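Motility-associated killing factor MakB (Vibrio cholerae serotype O1, PDB 6W1W) probably serves as one component of a tripartite cytotoxin resembling alpha-pore-forming toxins, encoded on a genomic island. Local coordinates at residues 8-11 with 12-16; 74-77 with 78-81; 224-227 with 228-232. All coordinates share one frame; numbering follows the deposited sequence.

Interaction 1: 8-11 with 12-16; sequences NVDT and ALNML
L13 folds its side chain back over the carbonyl of V9, four residues earlier, at the start of helix 9-35. Its CB lies 3.5 Å from V9 O, and CG stays close to the same oxygen. At the branch, CD1 does the touching: it meets V9 O and also V9 CG1, the latter at 4.0 Å, whereas CD2 only grazes the oxygen. V9 CG1 is anti to the backbone N (chi1 -168°), which turns this methyl toward the L13 branch, and the two side chains run alongside each other in the same direction. In the backbone L13 N donates to V9 O at 3.0 Å, the donor tilted from the carbonyl plane.

N8 is the N-cap. Its OD1 takes two bonds from T11: one from the backbone N at 2.8 Å, lying in the carbonyl plane on a lone pair, and one from OG1 at 2.7 Å, from above that plane. Both bonds hold OD1 over the first turn and so restrict how the amide can turn. Further on, the methyl T11 CG2 meets M15 CE at 3.8 Å, where the extended selenomethionine runs beside it.

Helix 316-333 packs on V9, A12 and L13, and helix 276-302 on M15 and L16. D10 OD1 forms a salt bridge with R187 of helix 183-187, joining the helix start to that short element.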
ATOM      1  N   ASN A   8      23.905  -6.170  -4.262  1.00124.18           N
ATOM      2  CA  ASN A   8      23.968  -5.265  -5.406  1.00125.27           C
ATOM      3  C   ASN A   8      23.088  -4.055  -5.114  1.00117.87           C
ATOM      4  O   ASN A   8      21.860  -4.175  -5.053  1.00118.52           O
ATOM      5  CB  ASN A   8      23.524  -5.974  -6.681  1.00127.57           C
ATOM      6  CG  ASN A   8      23.609  -5.077  -7.904  1.00146.13           C
ATOM      7  OD1 ASN A   8      22.683  -4.319  -8.194  1.00166.61           O
ATOM      8  ND2 ASN A   8      24.716  -5.168  -8.632  1.00144.58           N
ATOM      9  N   VAL A   9      23.717  -2.890  -4.938  1.00105.09           N
ATOM     10  CA  VAL A   9      23.007  -1.716  -4.433  1.00106.18           C
ATOM     11  C   VAL A   9      21.844  -1.354  -5.344  1.00 99.10           C
ATOM     12  O   VAL A   9      20.787  -0.910  -4.877  1.00 92.28           O
ATOM     13  CB  VAL A   9      23.977  -0.534  -4.265  1.00102.07           C
ATOM     14  CG1 VAL A   9      23.313   0.586  -3.468  1.00 93.85           C
ATOM     15  CG2 VAL A   9      25.263  -0.994  -3.594  1.00101.49           C
ATOM     16  N   ASP A  10      22.008  -1.546  -6.652  1.00106.36           N
ATOM     17  CA  ASP A  10      20.907  -1.288  -7.571  1.00134.72           C
ATOM     18  C   ASP A  10      19.774  -2.287  -7.355  1.00130.23           C
ATOM     19  O   ASP A  10      18.613  -1.895  -7.186  1.00124.11           O
ATOM     20  CB  ASP A  10      21.408  -1.321  -9.015  1.00148.94           C
ATOM     21  CG  ASP A  10      21.129  -0.025  -9.755  1.00152.95           C
ATOM     22  OD1 ASP A  10      19.996   0.491  -9.650  1.00146.52           O
ATOM     23  OD2 ASP A  10      22.048   0.484 -10.432  1.00153.91           O
ATOM     24  N   THR A  11      20.095  -3.584  -7.337  1.00136.52           N
ATOM     25  CA  THR A  11      19.058  -4.591  -7.135  1.00139.15           C
ATOM     26  C   THR A  11      18.450  -4.497  -5.741  1.00123.01           C
ATOM     27  O   THR A  11      17.274  -4.828  -5.554  1.00115.06           O
ATOM     28  CB  THR A  11      19.625  -5.992  -7.369  1.00132.77           C
ATOM     29  OG1 THR A  11      20.507  -5.968  -8.495  1.00140.45           O
ATOM     30  CG2 THR A  11      18.499  -6.977  -7.649  1.00129.60           C
ATOM     31  N   ALA A  12      19.230  -4.042  -4.757  1.00105.22           N
ATOM     32  CA  ALA A  12      18.720  -3.904  -3.398  1.00105.28           C
ATOM     33  C   ALA A  12      17.688  -2.787  -3.306  1.00116.37           C
ATOM     34  O   ALA A  12      16.607  -2.973  -2.735  1.00106.80           O
ATOM     35  CB  ALA A  12      19.879  -3.654  -2.432  1.00108.75           C
ATOM     36  N   LEU A  13      18.001  -1.618  -3.874  1.00128.34           N
ATOM     37  CA  LEU A  13      17.121  -0.458  -3.762  1.00115.31           C
ATOM     38  C   LEU A  13      15.803  -0.648  -4.499  1.00117.88           C
ATOM     39  O   LEU A  13      14.814   0.010  -4.155  1.00119.26           O
ATOM     40  CB  LEU A  13      17.835   0.787  -4.283  1.00 95.11           C
ATOM     41  CG  LEU A  13      18.556   1.635  -3.235  1.00117.48           C
ATOM     42  CD1 LEU A  13      19.501   0.790  -2.390  1.00114.45           C
ATOM     43  CD2 LEU A  13      19.312   2.779  -3.904  1.00128.17           C
ATOM     44  N   ASN A  14      15.759  -1.529  -5.499  1.00110.04           N
ATOM     45  CA  ASN A  14      14.488  -1.818  -6.154  1.00120.61           C
ATOM     46  C   ASN A  14      13.589  -2.666  -5.264  1.00136.02           C
ATOM     47  O   ASN A  14      12.369  -2.463  -5.234  1.00138.80           O
ATOM     48  CB  ASN A  14      14.731  -2.514  -7.493  1.00127.60           C
ATOM     49  CG  ASN A  14      15.428  -1.617  -8.495  1.00132.03           C
ATOM     50  OD1 ASN A  14      15.976  -0.572  -8.138  1.00127.79           O
ATOM     51  ND2 ASN A  14      15.414  -2.021  -9.759  1.00133.98           N
HETATM   52  N   MSE A  15      14.168  -3.613  -4.529  1.00146.38           N
HETATM   53  CA  MSE A  15      13.394  -4.465  -3.630  1.00140.50           C
HETATM   54  C   MSE A  15      12.915  -3.678  -2.420  1.00134.37           C
HETATM   55  O   MSE A  15      11.855  -3.965  -1.865  1.00145.31           O
HETATM   56  CB  MSE A  15      14.213  -5.674  -3.179  1.00155.29           C
HETATM   57  CG  MSE A  15      14.739  -6.514  -4.328  1.00193.03           C
HETATM   58 SE   MSE A  15      15.294  -8.297  -3.776  1.00230.66          SE
HETATM   59  CE  MSE A  15      16.049  -8.918  -5.463  1.00231.59           C
ATOM     60  N   LEU A  16      13.706  -2.683  -2.009  1.00121.40           N
ATOM     61  CA  LEU A  16      13.237  -1.750  -0.989  1.00119.81           C
ATOM     62  C   LEU A  16      12.048  -0.942  -1.493  1.00122.18           C
ATOM     63  O   LEU A  16      11.075  -0.724  -0.759  1.00117.98           O
ATOM     64  CB  LEU A  16      14.370  -0.818  -0.557  1.00112.73           C
ATOM     65  CG  LEU A  16      15.144  -1.174   0.717  1.00107.23           C
ATOM     66  CD1 LEU A  16      14.219  -1.778   1.768  1.00 97.55           C
ATOM     67  CD2 LEU A  16      16.315  -2.093   0.417  1.00107.03           C
TER

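Interaction 2: 74-77 with 78-81; sequences AQII and TSFI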
ATOM      1  N   ALA A  74       8.227   0.464  10.470  1.00138.47           N
ATOM      2  CA  ALA A  74       9.383   0.920  11.236  1.00139.12           C
ATOM      3  C   ALA A  74      10.323  -0.230  11.567  1.00142.33           C
ATOM      4  O   ALA A  74      11.524  -0.014  11.768  1.00143.76           O
ATOM      5  CB  ALA A  74       8.925   1.612  12.519  1.00137.81           C
ATOM      6  N   GLN A  75       9.800  -1.454  11.637  1.00135.36           N
ATOM      7  CA  GLN A  75      10.651  -2.599  11.942  1.00139.07           C
ATOM      8  C   GLN A  75      11.546  -2.959  10.761  1.00139.16           C
ATOM      9  O   GLN A  75      12.695  -3.368  10.955  1.00139.38           O
ATOM     10  CB  GLN A  75       9.778  -3.785  12.355  1.00156.07           C
ATOM     11  CG  GLN A  75      10.464  -5.141  12.435  1.00161.88           C
ATOM     12  CD  GLN A  75       9.495  -6.248  12.825  1.00161.43           C
ATOM     13  OE1 GLN A  75       8.674  -6.078  13.726  1.00151.52           O
ATOM     14  NE2 GLN A  75       9.570  -7.377  12.126  1.00157.70           N
ATOM     15  N   ILE A  76      11.049  -2.794   9.534  1.00133.09           N
ATOM     16  CA  ILE A  76      11.856  -3.071   8.351  1.00127.70           C
ATOM     17  C   ILE A  76      12.726  -1.873   7.968  1.00116.54           C
ATOM     18  O   ILE A  76      13.846  -2.054   7.477  1.00 93.03           O
ATOM     19  CB  ILE A  76      10.936  -3.505   7.196  1.00113.53           C
ATOM     20  CG1 ILE A  76      10.445  -4.937   7.439  1.00111.78           C
ATOM     21  CG2 ILE A  76      11.650  -3.398   5.865  1.00 95.36           C
ATOM     22  CD1 ILE A  76       9.500  -5.453   6.388  1.00104.86           C
ATOM     23  N   ILE A  77      12.240  -0.652   8.197  1.00130.75           N
ATOM     24  CA  ILE A  77      13.082   0.532   8.038  1.00140.51           C
ATOM     25  C   ILE A  77      14.325   0.405   8.907  1.00139.75           C
ATOM     26  O   ILE A  77      15.459   0.460   8.418  1.00152.76           O
ATOM     27  CB  ILE A  77      12.293   1.808   8.384  1.00143.63           C
ATOM     28  CG1 ILE A  77      11.239   2.117   7.314  1.00143.99           C
ATOM     29  CG2 ILE A  77      13.242   2.994   8.586  1.00127.09           C
ATOM     30  CD1 ILE A  77      11.770   2.839   6.106  1.00134.76           C
ATOM     31  N   THR A  78      14.125   0.210  10.213  1.00120.79           N
ATOM     32  CA  THR A  78      15.247   0.173  11.143  1.00130.74           C
ATOM     33  C   THR A  78      16.133  -1.055  10.948  1.00128.58           C
ATOM     34  O   THR A  78      17.283  -1.047  11.403  1.00132.57           O
ATOM     35  CB  THR A  78      14.738   0.230  12.585  1.00142.14           C
ATOM     36  OG1 THR A  78      15.814   0.576  13.463  1.00147.54           O
ATOM     37  CG2 THR A  78      14.166  -1.116  13.012  1.00147.85           C
ATOM     38  N   SER A  79      15.638  -2.100  10.278  1.00110.00           N
ATOM     39  CA  SER A  79      16.453  -3.298  10.096  1.00109.14           C
ATOM     40  C   SER A  79      17.642  -3.032   9.180  1.00132.26           C
ATOM     41  O   SER A  79      18.719  -3.607   9.382  1.00134.03           O
ATOM     42  CB  SER A  79      15.603  -4.448   9.554  1.00 95.88           C
ATOM     43  OG  SER A  79      15.220  -4.230   8.209  1.00114.53           O
ATOM     44  N   PHE A  80      17.473  -2.162   8.182  1.00135.02           N
ATOM     45  CA  PHE A  80      18.578  -1.826   7.294  1.00114.88           C
ATOM     46  C   PHE A  80      19.442  -0.705   7.856  1.00112.11           C
ATOM     47  O   PHE A  80      20.641  -0.641   7.556  1.00104.03           O
ATOM     48  CB  PHE A  80      18.047  -1.440   5.912  1.00104.52           C
ATOM     49  CG  PHE A  80      17.585  -2.610   5.091  1.00108.25           C
ATOM     50  CD1 PHE A  80      16.284  -3.075   5.192  1.00108.44           C
ATOM     51  CD2 PHE A  80      18.453  -3.244   4.217  1.00112.25           C
ATOM     52  CE1 PHE A  80      15.856  -4.154   4.437  1.00111.33           C
ATOM     53  CE2 PHE A  80      18.030  -4.320   3.460  1.00110.07           C
ATOM     54  CZ  PHE A  80      16.729  -4.775   3.570  1.00108.24           C
ATOM     55  N   ILE A  81      18.862   0.180   8.668  1.00107.64           N
ATOM     56  CA  ILE A  81      19.640   1.255   9.273  1.00121.63           C
ATOM     57  C   ILE A  81      20.535   0.713  10.380  1.00140.89           C
ATOM     58  O   ILE A  81      21.739   0.995  10.421  1.00148.75           O
ATOM     59  CB  ILE A  81      18.707   2.363   9.791  1.00120.68           C
ATOM     60  CG1 ILE A  81      18.001   3.051   8.620  1.00132.97           C
ATOM     61  CG2 ILE A  81      19.485   3.372  10.618  1.00107.47           C
ATOM     62  CD1 ILE A  81      17.040   4.135   9.048  1.00133.22           C
TER
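Two consecutive turns inside helix 69-90 carry this contact, where S79 reaches back to I76. S79 OG donates to I76 O at 2.7 Å, approaching at 118° to the C=O bond and tilted out of the carbonyl plane. The torsion makes this possible: chi1 of 70° sets the hydroxyl between the backbone N and the carbonyl carbon of S79, facing the preceding turn. The same oxygen receives a weak bond from S79 N, and F80 CD1 lies 3.5 Å from it, so the carbonyl meets the phenyl ring at its edge, near the ring plane.

Such a hydroxyl-to-carbonyl bond gives the hydroxyl of a buried serine an acceptor within its own helix. Around it the fold is a bundle of long helices: F80 meets W287 of helix 276-302, their ring planes inclined at about 35°, and S79 also touches W287.

The apolar side is carried by I77 and I81, which lie side by side and point the same way, I77 CG2 touching I81 CD1 at 4.0 Å; both pack on helix 316-333. On the exposed side T78 N donates to A74 O at 3.0 Å, from above the carbonyl plane, and the T78 methyl lies beside that oxygen.

Interaction 3: 224-227 with 228-232; sequences SAYS and TISSA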
ATOM      1  N   SER A 224      -0.171  20.228  -6.912  1.00109.33           N
ATOM      2  CA  SER A 224      -1.183  19.876  -5.929  1.00103.24           C
ATOM      3  C   SER A 224      -2.166  18.870  -6.516  1.00111.03           C
ATOM      4  O   SER A 224      -2.326  18.758  -7.734  1.00110.00           O
ATOM      5  CB  SER A 224      -1.938  21.120  -5.449  1.00111.28           C
ATOM      6  OG  SER A 224      -2.957  21.493  -6.359  1.00114.87           O
ATOM      7  N   ALA A 225      -2.830  18.130  -5.625  1.00 95.39           N
ATOM      8  CA  ALA A 225      -3.809  17.150  -6.075  1.00 86.84           C
ATOM      9  C   ALA A 225      -5.028  17.822  -6.693  1.00 96.49           C
ATOM     10  O   ALA A 225      -5.587  17.308  -7.669  1.00 83.64           O
ATOM     11  CB  ALA A 225      -4.221  16.249  -4.916  1.00 88.83           C
ATOM     12  N   TYR A 226      -5.450  18.968  -6.148  1.00102.04           N
ATOM     13  CA  TYR A 226      -6.549  19.712  -6.761  1.00103.79           C
ATOM     14  C   TYR A 226      -6.209  20.117  -8.190  1.00106.09           C
ATOM     15  O   TYR A 226      -7.057  20.027  -9.088  1.00102.17           O
ATOM     16  CB  TYR A 226      -6.885  20.950  -5.929  1.00 94.39           C
ATOM     17  CG  TYR A 226      -8.017  21.777  -6.491  1.00 91.80           C
ATOM     18  CD1 TYR A 226      -9.335  21.382  -6.336  1.00103.41           C
ATOM     19  CD2 TYR A 226      -7.769  22.959  -7.171  1.00109.38           C
ATOM     20  CE1 TYR A 226     -10.376  22.143  -6.849  1.00123.06           C
ATOM     21  CE2 TYR A 226      -8.805  23.726  -7.689  1.00107.38           C
ATOM     22  CZ  TYR A 226     -10.105  23.315  -7.524  1.00114.68           C
ATOM     23  OH  TYR A 226     -11.135  24.072  -8.034  1.00110.04           O
ATOM     24  N   SER A 227      -4.963  20.549  -8.420  1.00110.70           N
ATOM     25  CA  SER A 227      -4.569  21.033  -9.741  1.00108.27           C
ATOM     26  C   SER A 227      -4.713  19.948 -10.801  1.00105.04           C
ATOM     27  O   SER A 227      -5.206  20.207 -11.904  1.00110.41           O
ATOM     28  CB  SER A 227      -3.130  21.554  -9.708  1.00106.68           C
ATOM     29  OG  SER A 227      -3.054  22.852  -9.146  1.00110.58           O
ATOM     30  N   THR A 228      -4.290  18.726 -10.488  1.00 94.16           N
ATOM     31  CA  THR A 228      -4.295  17.681 -11.501  1.00 99.90           C
ATOM     32  C   THR A 228      -5.697  17.133 -11.740  1.00105.85           C
ATOM     33  O   THR A 228      -5.987  16.651 -12.840  1.00115.62           O
ATOM     34  CB  THR A 228      -3.321  16.567 -11.101  1.00117.69           C
ATOM     35  OG1 THR A 228      -3.112  15.674 -12.205  1.00 90.57           O
ATOM     36  CG2 THR A 228      -3.834  15.786  -9.891  1.00113.90           C
ATOM     37  N   ILE A 229      -6.581  17.221 -10.744  1.00103.71           N
ATOM     38  CA  ILE A 229      -7.915  16.638 -10.873  1.00111.92           C
ATOM     39  C   ILE A 229      -8.855  17.589 -11.603  1.00100.10           C
ATOM     40  O   ILE A 229      -9.546  17.193 -12.548  1.00 92.01           O
ATOM     41  CB  ILE A 229      -8.479  16.252  -9.489  1.00103.02           C
ATOM     42  CG1 ILE A 229      -7.639  15.153  -8.841  1.00 95.80           C
ATOM     43  CG2 ILE A 229      -9.946  15.820  -9.609  1.00 85.71           C
ATOM     44  CD1 ILE A 229      -8.061  14.816  -7.405  1.00 81.53           C
ATOM     45  N   SER A 230      -8.910  18.851 -11.165  1.00 96.26           N
ATOM     46  CA  SER A 230      -9.804  19.817 -11.797  1.00109.48           C
ATOM     47  C   SER A 230      -9.440  20.050 -13.260  1.00101.75           C
ATOM     48  O   SER A 230     -10.323  20.291 -14.087  1.00111.88           O
ATOM     49  CB  SER A 230      -9.792  21.135 -11.019  1.00 93.11           C
ATOM     50  OG  SER A 230      -8.474  21.525 -10.691  1.00100.03           O
ATOM     51  N   SER A 231      -8.155  19.951 -13.598  1.00100.71           N
ATOM     52  CA  SER A 231      -7.673  20.136 -14.960  1.00107.16           C
ATOM     53  C   SER A 231      -7.660  18.850 -15.778  1.00106.96           C
ATOM     54  O   SER A 231      -7.259  18.881 -16.945  1.00106.58           O
ATOM     55  CB  SER A 231      -6.267  20.730 -14.945  1.00 99.17           C
ATOM     56  OG  SER A 231      -5.315  19.801 -15.443  1.00108.33           O
ATOM     57  N   ALA A 232      -8.061  17.723 -15.203  1.00 97.00           N
ATOM     58  CA  ALA A 232      -8.178  16.484 -15.961  1.00109.74           C
ATOM     59  C   ALA A 232      -9.536  16.466 -16.648  1.00112.13           C
ATOM     60  O   ALA A 232     -10.572  16.608 -15.987  1.00 98.17           O
ATOM     61  CB  ALA A 232      -8.012  15.271 -15.050  1.00113.60           C
TER
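S230 turns its hydroxyl back onto Y226, one turn earlier in the short helix 225-230, and meets both its carbonyl and its ring. S230 OG donates to Y226 O at 2.6 Å, from above the carbonyl plane and not on a lone pair, while S230 N donates to the same oxygen at 3.0 Å in a nearly straight bond, close to the direction of the C=O bond itself. Y226 O thus takes two bonds from S230, with a weak third from I229 N. The serine torsion accounts for the hydroxyl's part: chi1 of 45° tucks OG over the backbone of S230, from where it can reach Y226 O.

The tyrosine torsion supplies the other half. Y226 CG is anti to the backbone N (chi1 -180°), which swings the ring to the carbonyl side of the residue, and S230 OG comes to lie over one face, offset toward the rim, nearest CE2 at 3.7 Å. The hydroxyl is thus bonded to the carbonyl while the ring of the same tyrosine flanks it, one face toward the oxygen.

A225 O accepts from I229 N at 3.2 Å, the donor tilted from the carbonyl plane, and the side chains of I229 and T228 lie beside the same oxygen. I229 brings CG1 there by holding it opposite its own carbonyl carbon (chi1 -64°); T228 instead places OG1 opposite its N, which leaves the methyl CG2 to face A225 O. At the start of the helix, S224 is the N-cap, its OG accepting from S227 N at 3.0 Å.

A225 and I229 face the sheet, with T228 and Y226 at its margin. A225, T228 and I229 lie on L218 of strand 209-220, and A225 and I229 also reach strand 193-203. T228 and I229 pack on the loop residue L177 as well, while Y226 and I229 touch strand 351-354, with Y226 OH making a weak hydrogen bond to I352 O.

From the N terminus the three contacts come strictly in series, each local to one helix and closing no long loop, and none nests in or crosses another. Interaction 1 starts helix 9-35 and interaction 2 lies within helix 69-90. Their centres are about 15 Å apart, and they touch through L16 CD1 and F80 CE1 at 3.9 Å; both also pack on helices 276-302 and 316-333, so they belong to one helical bundle. Interaction 3 stands apart, its nearest atoms about 23 Å from interaction 1 and about 24 Å from interaction 2. It follows strand 209-220 and joins the short helix 225-230 to the mixed sheet.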